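Local coordinates for protein putative DD-carboxypeptidase TP_0574 (Treponema pallidum, PDB 1O75) that binds penicillin and has zinc-stimulated carboxypeptidase activity, possibly trimming peptidoglycan peptides as a D,D-carboxypeptidase, at residues T257-D261 against S295-N299. The protein carries 2 engineered substitutions. Residues are numbered along the deposited sequence; the frame is centred on the assembly and turned at random.
Sequences TVRYD and SCGIN. With XE (xenon), chain F.
Tyr260 reaches across from its strand, with chi1 at m (-68°), so that its ring packs against Cys296 and Ile298 and its hydroxyl reaches Gly297. The two extended segments cross without pairing: their axes approach to 9.4 Å, the N-to-C directions differ by 47° (signed crossing -47°), and Val258 and Cys296 have the nearest CA atoms, 7.9 Å apart. Val258 and Tyr260 point CB toward the other strand, as do Cys296 and Ile298. The phenol donates a hydrogen bond from Tyr260 OH to Gly297 O (2.6 Å), tying a buried hydroxyl to the facing backbone. Beside it, Tyr260 CE1 lies 3.9 Å from Cys296 CB and Tyr260 CE2 4.1 Å from Ile298 CB, while Val258 CG2 meets Cys296 SG at 4.0 Å. On the face of strand 255-262 turned from this contact, Arg259 NE forms a salt bridge with Asp261 OD1 (2.9 Å). Xenon sits over one face of the Tyr260 ring, 3.5 Å from Tyr260 CZ and 3.4 Å from Cys296 O; Phe331 completes its pocket. The strands belong to different four-stranded antiparallel sheets packed face to face, as in the beta-sandwich of an E-set, immunoglobulin-like domain, here with a xenon site between them.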
loop_
_atom_site.group_PDB
_atom_site.type_symbol
_atom_site.label_atom_id
_atom_site.label_comp_id
_atom_site.label_asym_id
_atom_site.label_seq_id
_atom_site.Cartn_x
_atom_site.Cartn_y
_atom_site.Cartn_z
ATOM N N THR B 257 -18.475 5.406 13.149
ATOM C CA THR B 257 -17.677 6.537 13.604
ATOM C C THR B 257 -16.650 6.184 14.679
ATOM O O THR B 257 -16.468 4.999 15.025
ATOM C CB THR B 257 -18.674 7.637 14.082
ATOM O OG1 THR B 257 -17.989 8.874 14.301
ATOM C CG2 THR B 257 -19.418 7.183 15.375
ATOM N N VAL B 258 -15.956 7.209 15.188
ATOM C CA VAL B 258 -14.942 7.011 16.218
ATOM C C VAL B 258 -15.049 8.085 17.291
ATOM O O VAL B 258 -15.218 9.274 16.985
ATOM C CB VAL B 258 -13.489 7.137 15.665
ATOM C CG1 VAL B 258 -12.480 6.578 16.702
ATOM C CG2 VAL B 258 -13.357 6.422 14.363
ATOM N N ARG B 259 -14.930 7.669 18.543
ATOM C CA ARG B 259 -14.945 8.612 19.650
ATOM C C ARG B 259 -13.502 8.793 20.100
ATOM O O ARG B 259 -12.747 7.822 20.191
ATOM C CB ARG B 259 -15.752 8.059 20.818
ATOM C CG ARG B 259 -15.819 9.033 22.017
ATOM C CD ARG B 259 -16.369 8.303 23.261
ATOM N NE ARG B 259 -16.468 9.191 24.412
ATOM C CZ ARG B 259 -17.592 9.795 24.785
ATOM N NH1 ARG B 259 -18.703 9.598 24.094
ATOM N NH2 ARG B 259 -17.606 10.589 25.851
ATOM N N TYR B 260 -13.095 10.026 20.360
ATOM C CA TYR B 260 -11.741 10.255 20.876
ATOM C C TYR B 260 -11.886 10.645 22.370
ATOM O O TYR B 260 -12.618 11.588 22.677
ATOM C CB TYR B 260 -11.048 11.446 20.176
ATOM C CG TYR B 260 -10.704 11.253 18.696
ATOM C CD1 TYR B 260 -10.785 9.990 18.095
ATOM C CD2 TYR B 260 -10.277 12.337 17.915
ATOM C CE1 TYR B 260 -10.447 9.805 16.738
ATOM C CE2 TYR B 260 -9.932 12.169 16.553
ATOM C CZ TYR B 260 -10.020 10.899 15.978
ATOM O OH TYR B 260 -9.676 10.726 14.654
ATOM N N ASP B 261 -11.216 9.931 23.274
ATOM C CA ASP B 261 -11.213 10.319 24.695
ATOM C C ASP B 261 -9.753 10.746 24.942
ATOM O O ASP B 261 -8.817 10.006 24.622
ATOM C CB ASP B 261 -11.579 9.165 25.632
ATOM C CG ASP B 261 -13.046 8.826 25.592
ATOM O OD1 ASP B 261 -13.882 9.745 25.489
ATOM O OD2 ASP B 261 -13.369 7.642 25.685
ATOM N N SER B 295 -7.768 4.352 9.811
ATOM C CA SER B 295 -6.941 5.451 10.311
ATOM C C SER B 295 -7.792 6.566 10.921
ATOM O O SER B 295 -8.870 6.893 10.412
ATOM C CB SER B 295 -6.079 5.996 9.181
ATOM O OG SER B 295 -5.253 4.952 8.677
ATOM N N CYS B 296 -7.297 7.131 12.017
ATOM C CA CYS B 296 -7.983 8.194 12.758
ATOM C C CYS B 296 -6.982 9.319 12.922
ATOM O O CYS B 296 -5.866 9.074 13.364
ATOM C CB CYS B 296 -8.355 7.701 14.169
ATOM S SG CYS B 296 -9.397 6.277 14.151
ATOM N N GLY B 297 -7.384 10.538 12.588
ATOM C CA GLY B 297 -6.477 11.653 12.736
ATOM C C GLY B 297 -7.079 12.785 13.536
ATOM O O GLY B 297 -8.291 12.809 13.789
ATOM N N ILE B 298 -6.245 13.744 13.913
ATOM C CA ILE B 298 -6.759 14.866 14.669
ATOM C C ILE B 298 -5.962 16.118 14.337
ATOM O O ILE B 298 -4.784 16.040 13.999
ATOM C CB ILE B 298 -6.679 14.577 16.194
ATOM C CG1 ILE B 298 -7.449 15.639 16.980
ATOM C CG2 ILE B 298 -5.197 14.535 16.659
ATOM C CD1 ILE B 298 -7.496 15.339 18.490
ATOM N N ASN B 299 -6.630 17.257 14.363
ATOM C CA ASN B 299 -5.941 18.532 14.166
ATOM C C ASN B 299 -6.360 19.325 15.392
ATOM O O ASN B 299 -7.527 19.647 15.546
ATOM C CB ASN B 299 -6.396 19.266 12.905
ATOM C CG ASN B 299 -5.637 20.565 12.707
ATOM O OD1 ASN B 299 -5.766 21.492 13.512
ATOM N ND2 ASN B 299 -4.834 20.637 11.644
HETATM XE XE XE F . -6.541 10.398 16.422
#